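Reticulocyte binding protein (Streptococcus agalactiae COH1, PDB 3FAW) probably hydrolyses alpha-1,6 glycosidic bonds of pullulan and related branched glucans at the bacterial cell surface, as a pullulanase of group B Streptococcus. Local coordinates at residues A[437-440]-A[441-445]; A[456-459]-A[460-463]; A[689-692]-A[693-697]. One frame throughout, in Å; residues are numbered along the deposited sequence. Where two conformers were deposited one is given.

Each contact is local, within its own continuous stretch of chain, and all lie in the barrel domain, two on outer helices and one in the loop after strand 453-456. Contacts 1 and 2 are the inner pair: their centres lie about 15 Å apart and they touch where I442 CD1 packs on F456 CZ at 4.0 Å, so the helix 432-449 and the loop after strand 453-456 share an apolar boundary. Contact 3 stands apart on helix 685-703, about 33 Å from contact 2 between centres, and is only partly buried. Contacts 1 and 3 rest on helical turns supplemented by a hydroxyl group, whereas contact 2 combines a tight turn, a water bridge and polar side chains anchored by neighbouring loops.

Contact 1. Residues A[437-440]-A[441-445]; sequences VLVD and SIKYL
In S441 a chi1 of 45° sets OG between the backbone N and the carbonyl carbon and turns it back toward V437 and L438, one turn earlier in the helix 432-449. This helix leads into strand 453-456, the fourth of the TIM barrel. OG has two carbonyls near it, L438 O at 2.8 Å and V437 O, and is also hydrogen-bonded to Y392 OH. S441 is buried, and its hydroxyl has polar partners there.

K443 leans back on V439, one turn earlier. Its CG, anti to the carbonyl carbon (chi1 -73°), passes 3.3 Å from V439 O. CD lies 4.0 Å from V439 CG1, the two side chains crossing at an angle, and the bend at chi3 beyond it sets the course of CE and NZ. NZ ends 4.5 Å from D440 OD1, too far for a salt bridge; the aspartate instead uses OD2, which is paired with R436 and bonded to Y220 OH.

Beneath these groups run regular helical bonds, among them K443 N to V439 O at 2.9 Å and Y444 N to D440 O. V439 also packs on L469 of helix 464-477, and L438 on A470, which ties the two neighbouring barrel helices together. On the side toward strand 453-456, where I442 also touches F454, the I442 CG1 methylene rests 3.3 Å from L438 O and 4.3 Å from L438 CD2.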
loop_
_atom_site.group_PDB
_atom_site.type_symbol
_atom_site.label_atom_id
_atom_site.label_comp_id
_atom_site.label_asym_id
_atom_site.label_seq_id
_atom_site.Cartn_x
_atom_site.Cartn_y
_atom_site.Cartn_z
ATOM N N VAL A 437 -14.516 7.250 5.761
ATOM C CA VAL A 437 -14.157 6.873 4.391
ATOM C C VAL A 437 -13.169 5.703 4.375
ATOM O O VAL A 437 -13.353 4.739 3.633
ATOM C CB VAL A 437 -13.549 8.061 3.606
ATOM C CG1 VAL A 437 -12.931 7.576 2.297
ATOM C CG2 VAL A 437 -14.603 9.131 3.349
ATOM N N LEU A 438 -12.132 5.798 5.203
ATOM C CA LEU A 438 -11.125 4.743 5.326
ATOM C C LEU A 438 -11.729 3.450 5.877
ATOM O O LEU A 438 -11.601 2.387 5.265
ATOM C CB LEU A 438 -9.970 5.212 6.224
ATOM C CG LEU A 438 -8.778 4.267 6.422
ATOM C CD1 LEU A 438 -7.520 5.048 6.796
ATOM C CD2 LEU A 438 -9.070 3.198 7.482
ATOM N N VAL A 439 -12.394 3.557 7.023
ATOM C CA VAL A 439 -12.951 2.395 7.723
ATOM C C VAL A 439 -14.116 1.746 6.960
ATOM O O VAL A 439 -14.185 0.518 6.866
ATOM C CB VAL A 439 -13.372 2.762 9.172
ATOM C CG1 VAL A 439 -14.050 1.591 9.865
ATOM C CG2 VAL A 439 -12.159 3.213 9.975
ATOM N N ASP A 440 -15.017 2.559 6.410
ATOM C CA ASP A 440 -16.149 2.032 5.634
ATOM C C ASP A 440 -15.700 1.314 4.360
ATOM O O ASP A 440 -16.292 0.304 3.985
ATOM C CB ASP A 440 -17.146 3.133 5.251
ATOM C CG ASP A 440 -17.821 3.774 6.452
ATOM O OD1 ASP A 440 -17.920 3.142 7.529
ATOM O OD2 ASP A 440 -18.257 4.932 6.305
ATOM N N SER A 441 -14.675 1.841 3.689
ATOM C CA SER A 441 -14.138 1.191 2.489
ATOM C C SER A 441 -13.447 -0.132 2.831
ATOM O O SER A 441 -13.600 -1.117 2.112
ATOM C CB SER A 441 -13.188 2.119 1.722
ATOM O OG SER A 441 -12.292 2.782 2.592
ATOM N N ILE A 442 -12.708 -0.158 3.937
ATOM C CA ILE A 442 -12.092 -1.398 4.411
ATOM C C ILE A 442 -13.164 -2.444 4.743
ATOM O O ILE A 442 -13.013 -3.617 4.407
ATOM C CB ILE A 442 -11.173 -1.154 5.636
ATOM C CG1 ILE A 442 -9.905 -0.393 5.220
ATOM C CG2 ILE A 442 -10.799 -2.478 6.305
ATOM C CD1 ILE A 442 -8.874 -1.228 4.463
ATOM N N LYS A 443 -14.251 -2.019 5.382
ATOM C CA LYS A 443 -15.364 -2.923 5.702
ATOM C C LYS A 443 -16.091 -3.411 4.449
ATOM O O LYS A 443 -16.474 -4.581 4.359
ATOM C CB LYS A 443 -16.377 -2.234 6.622
ATOM C CG LYS A 443 -15.919 -2.061 8.061
ATOM C CD LYS A 443 -16.835 -1.108 8.815
ATOM C CE LYS A 443 -18.201 -1.722 9.091
ATOM N NZ LYS A 443 -19.183 -0.692 9.518
ATOM N N TYR A 444 -16.295 -2.507 3.496
ATOM C CA TYR A 444 -16.950 -2.852 2.233
ATOM C C TYR A 444 -16.106 -3.843 1.430
ATOM O O TYR A 444 -16.602 -4.894 1.019
ATOM C CB TYR A 444 -17.245 -1.593 1.407
ATOM C CG TYR A 444 -17.628 -1.877 -0.033
ATOM C CD1 TYR A 444 -18.893 -2.361 -0.362
ATOM C CD2 TYR A 444 -16.719 -1.671 -1.063
ATOM C CE1 TYR A 444 -19.239 -2.624 -1.692
ATOM C CE2 TYR A 444 -17.055 -1.928 -2.386
ATOM C CZ TYR A 444 -18.308 -2.407 -2.699
ATOM O OH TYR A 444 -18.625 -2.659 -4.023
ATOM N N LEU A 445 -14.833 -3.515 1.222
ATOM C CA LEU A 445 -13.929 -4.409 0.499
ATOM C C LEU A 445 -13.824 -5.780 1.170
ATOM O O LEU A 445 -13.844 -6.805 0.487
ATOM C CB LEU A 445 -12.542 -3.777 0.339
ATOM C CG LEU A 445 -12.511 -2.522 -0.547
ATOM C CD1 LEU A 445 -11.166 -1.790 -0.443
ATOM C CD2 LEU A 445 -12.843 -2.868 -1.997
#

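Contact 2. Residues A[456-459]-A[460-463]; sequences FDMM and GDHD
Two backbone hydrogen bonds fold M458 and M459 onto D461 and H462. D461 N donates to M458 O and H462 N to M459 O, both at 3.0 Å, closing successive i to i+3 links of a short 3-10 turn. In each case the donor sits well above the carbonyl plane, 48° out of it at M458 O, as expected where the chain coils this tightly. M458 enters the turn with positive phi and psi (41° and 54°), a left-handed backbone conformation.

Water supplies the second kind of link. One molecule donates to D457 O at 2.9 Å and is hydrogen-bonded to H462 NE2 at the same distance, bridging the two sides of the loop; it also lies in the plane of the F456 ring, at its edge. The other ring nitrogen of the imidazole, ND1, is bonded to T429 OG1, so the ring has polar partners at both nitrogens and its rotation is probably fixed. D461 OD1 is likewise hydrogen-bonded beyond the turn, to T490 OG1.

The remaining contacts are van der Waals. The H462 ring presents its edge to M459 O, with CD2 3.8 Å away, while D461 CB lies 3.4 Å from M458 O.

The turn occupies the link that leaves strand 453-456 at its C-terminal end, the side of the barrel where enzymes of this family hold their active site. D463 N-caps helix 464-477 through A466 N, F456 and H462 pack on I467 of that helix, and M459, in one of its two conformers, reaches V513 and V515 of strand 513-516.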
loop_
_atom_site.group_PDB
_atom_site.type_symbol
_atom_site.label_atom_id
_atom_site.label_comp_id
_atom_site.label_asym_id
_atom_site.label_seq_id
_atom_site.Cartn_x
_atom_site.Cartn_y
_atom_site.Cartn_z
ATOM N N PHE A 456 -1.202 -1.120 3.574
ATOM C CA PHE A 456 -1.355 0.333 3.593
ATOM C C PHE A 456 -0.121 1.057 3.043
ATOM O O PHE A 456 0.991 0.874 3.527
ATOM C CB PHE A 456 -1.645 0.831 5.008
ATOM C CG PHE A 456 -3.017 0.471 5.515
ATOM C CD1 PHE A 456 -4.119 1.245 5.177
ATOM C CD2 PHE A 456 -3.204 -0.627 6.349
ATOM C CE1 PHE A 456 -5.387 0.919 5.650
ATOM C CE2 PHE A 456 -4.465 -0.957 6.825
ATOM C CZ PHE A 456 -5.557 -0.186 6.477
ATOM N N ASP A 457 -0.347 1.878 2.021
ATOM C CA ASP A 457 0.685 2.728 1.456
ATOM C C ASP A 457 0.934 3.891 2.416
ATOM O O ASP A 457 -0.015 4.509 2.912
ATOM C CB ASP A 457 0.240 3.254 0.088
ATOM C CG ASP A 457 1.375 3.888 -0.694
ATOM O OD1 ASP A 457 2.312 3.171 -1.112
ATOM O OD2 ASP A 457 1.321 5.111 -0.901
ATOM N N MET A 458 2.208 4.169 2.682
ATOM C CA MET A 458 2.610 5.243 3.590
ATOM C C MET A 458 1.716 5.290 4.830
ATOM O O MET A 458 1.139 6.330 5.172
ATOM C CB MET A 458 2.610 6.578 2.847
ATOM C CG MET A 458 3.564 6.592 1.660
ATOM S SD MET A 458 3.845 8.227 0.965
ATOM C CE MET A 458 4.730 9.025 2.300
ATOM N N MET A 459 1.621 4.146 5.510
ATOM C CA MET A 459 0.783 4.010 6.701
ATOM C C MET A 459 1.173 5.022 7.785
ATOM O O MET A 459 0.339 5.423 8.595
ATOM C CB MET A 459 0.878 2.582 7.249
ATOM C CG MET A 459 -0.225 2.213 8.224
ATOM S SD MET A 459 -0.277 0.444 8.579
ATOM C CE MET A 459 1.338 0.213 9.324
ATOM N N GLY A 460 2.441 5.430 7.783
ATOM C CA GLY A 460 2.967 6.403 8.739
ATOM C C GLY A 460 2.407 7.813 8.627
ATOM O O GLY A 460 2.606 8.625 9.526
ATOM N N ASP A 461 1.724 8.108 7.523
ATOM C CA ASP A 461 0.973 9.359 7.381
ATOM C C ASP A 461 -0.279 9.385 8.255
ATOM O O ASP A 461 -0.796 10.458 8.572
ATOM C CB ASP A 461 0.545 9.575 5.918
ATOM C CG ASP A 461 1.640 10.175 5.061
ATOM O OD1 ASP A 461 2.816 10.149 5.474
ATOM O OD2 ASP A 461 1.318 10.672 3.960
ATOM N N HIS A 462 -0.774 8.204 8.626
ATOM C CA HIS A 462 -2.026 8.084 9.359
ATOM C C HIS A 462 -1.839 8.013 10.862
ATOM O O HIS A 462 -0.818 7.542 11.358
ATOM C CB HIS A 462 -2.793 6.848 8.890
ATOM C CG HIS A 462 -3.290 6.961 7.486
ATOM N ND1 HIS A 462 -4.303 7.688 6.959
ATOM C CD2 HIS A 462 -2.702 6.298 6.431
ATOM C CE1 HIS A 462 -4.315 7.447 5.608
ATOM N NE2 HIS A 462 -3.338 6.608 5.314
ATOM N N ASP A 463 -2.851 8.496 11.574
ATOM C CA ASP A 463 -2.974 8.280 13.003
ATOM C C ASP A 463 -3.191 6.793 13.277
ATOM O O ASP A 463 -3.892 6.103 12.525
ATOM C CB ASP A 463 -4.134 9.108 13.584
ATOM C CG ASP A 463 -5.465 8.822 12.901
ATOM O OD1 ASP A 463 -5.609 9.172 11.714
ATOM O OD2 ASP A 463 -6.367 8.253 13.549
HETATM O O HOH W 1 -2.848 4.531 3.284
#

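Contact 3. Residues A[689-692]-A[693-697]; sequences KTQA and YTAGL
T694 reaches back one helical turn to T690, and its side chain can be followed outward from the backbone of helix 685-703. CB lies over the preceding turn, 3.6 Å from T690 O and 3.7 Å from Q691 O. There the chain branches. With chi1 at -55°, OG1 stands beside the backbone N and anti to the carbonyl carbon, which aims it back toward the N-terminal end of the helix, at T690 O, while CG2 takes the position anti to N. OG1 donates to T690 O over 2.9 Å. The same carbonyl receives T694 N at 3.0 Å, and the two donors approach from opposite faces of its plane, so that one residue grips this oxygen twice. The hydroxyl is in turn hydrogen-bonded to N605 ND2 of helix 590-609, which joins the tip of the threonine to the adjoining helix.

The CB atoms of Y693 and A695 also lie against carbonyl oxygens. Y693 CB sits 3.3 Å from K689 O, after which the ring leads away and its OH is bonded to D779 O. A695 turns its CB toward the earlier turn, 3.4 Å from Q691 O, and a bound calcium ion lies about 5 Å from that side chain. K689 extends in an almost straight chain to a salt bridge with D781, and Q691 packs on Y304 and Y623.

A threonine hydroxyl bonded to the carbonyl four residues earlier is a familiar feature of alpha-helices. Here it occurs in a helix that comes, after an excursion, beyond the eighth strand of the TIM barrel, 614-618, lodged against helices 302-308 and 590-609 and, through Y693 and K689, against the loop after strand 775-778 of the C-terminal beta-domain.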
loop_
_atom_site.group_PDB
_atom_site.type_symbol
_atom_site.label_atom_id
_atom_site.label_comp_id
_atom_site.label_asym_id
_atom_site.label_seq_id
_atom_site.Cartn_x
_atom_site.Cartn_y
_atom_site.Cartn_z
ATOM N N LYS A 689 16.173 -22.388 -12.659
ATOM C CA LYS A 689 16.820 -23.007 -11.494
ATOM C C LYS A 689 16.588 -22.169 -10.238
ATOM O O LYS A 689 16.325 -22.707 -9.163
ATOM C CB LYS A 689 18.323 -23.186 -11.726
ATOM C CG LYS A 689 19.060 -23.852 -10.558
ATOM C CD LYS A 689 20.481 -24.244 -10.948
ATOM C CE LYS A 689 21.232 -24.851 -9.780
ATOM N NZ LYS A 689 22.654 -25.132 -10.116
ATOM N N THR A 690 16.690 -20.851 -10.390
ATOM C CA THR A 690 16.454 -19.917 -9.297
ATOM C C THR A 690 15.000 -19.959 -8.809
ATOM O O THR A 690 14.752 -19.893 -7.607
ATOM C CB THR A 690 16.836 -18.478 -9.708
ATOM O OG1 THR A 690 18.251 -18.407 -9.923
ATOM C CG2 THR A 690 16.442 -17.470 -8.636
ATOM N N GLN A 691 14.048 -20.089 -9.733
ATOM C CA GLN A 691 12.632 -20.124 -9.359
ATOM C C GLN A 691 12.264 -21.446 -8.671
ATOM O O GLN A 691 11.466 -21.453 -7.724
ATOM C CB GLN A 691 11.723 -19.789 -10.563
ATOM C CG GLN A 691 11.054 -20.957 -11.260
ATOM C CD GLN A 691 9.814 -21.457 -10.537
ATOM O OE1 GLN A 691 8.933 -20.682 -10.164
ATOM N NE2 GLN A 691 9.734 -22.762 -10.359
ATOM N N ALA A 692 12.854 -22.549 -9.135
ATOM C CA ALA A 692 12.675 -23.852 -8.494
ATOM C C ALA A 692 13.324 -23.861 -7.111
ATOM O O ALA A 692 12.822 -24.493 -6.185
ATOM C CB ALA A 692 13.260 -24.970 -9.370
ATOM N N TYR A 693 14.441 -23.148 -6.981
ATOM C CA TYR A 693 15.109 -22.973 -5.690
ATOM C C TYR A 693 14.190 -22.225 -4.712
ATOM O O TYR A 693 14.006 -22.650 -3.568
ATOM C CB TYR A 693 16.430 -22.215 -5.883
ATOM C CG TYR A 693 17.469 -22.439 -4.805
ATOM C CD1 TYR A 693 18.240 -23.600 -4.785
ATOM C CD2 TYR A 693 17.709 -21.476 -3.831
ATOM C CE1 TYR A 693 19.209 -23.805 -3.808
ATOM C CE2 TYR A 693 18.676 -21.674 -2.847
ATOM C CZ TYR A 693 19.421 -22.837 -2.841
ATOM O OH TYR A 693 20.380 -23.030 -1.865
ATOM N N THR A 694 13.601 -21.128 -5.182
ATOM C CA THR A 694 12.699 -20.305 -4.371
ATOM C C THR A 694 11.417 -21.055 -3.988
ATOM O O THR A 694 10.959 -20.957 -2.849
ATOM C CB THR A 694 12.346 -18.990 -5.098
ATOM O OG1 THR A 694 13.553 -18.303 -5.446
ATOM C CG2 THR A 694 11.491 -18.082 -4.217
ATOM N N ALA A 695 10.853 -21.802 -4.937
ATOM C CA ALA A 695 9.681 -22.653 -4.677
ATOM C C ALA A 695 9.939 -23.670 -3.559
ATOM O O ALA A 695 9.085 -23.884 -2.700
ATOM C CB ALA A 695 9.256 -23.372 -5.950
ATOM N N GLY A 696 11.118 -24.291 -3.581
ATOM C CA GLY A 696 11.529 -25.239 -2.542
ATOM C C GLY A 696 11.776 -24.616 -1.175
ATOM O O GLY A 696 11.561 -25.256 -0.145
ATOM N N LEU A 697 12.251 -23.373 -1.163
ATOM C CA LEU A 697 12.432 -22.626 0.081
ATOM C C LEU A 697 11.083 -22.281 0.719
ATOM O O LEU A 697 10.966 -22.248 1.943
ATOM C CB LEU A 697 13.248 -21.348 -0.164
ATOM C CG LEU A 697 14.737 -21.541 -0.458
ATOM C CD1 LEU A 697 15.381 -20.231 -0.902
ATOM C CD2 LEU A 697 15.458 -22.118 0.760
#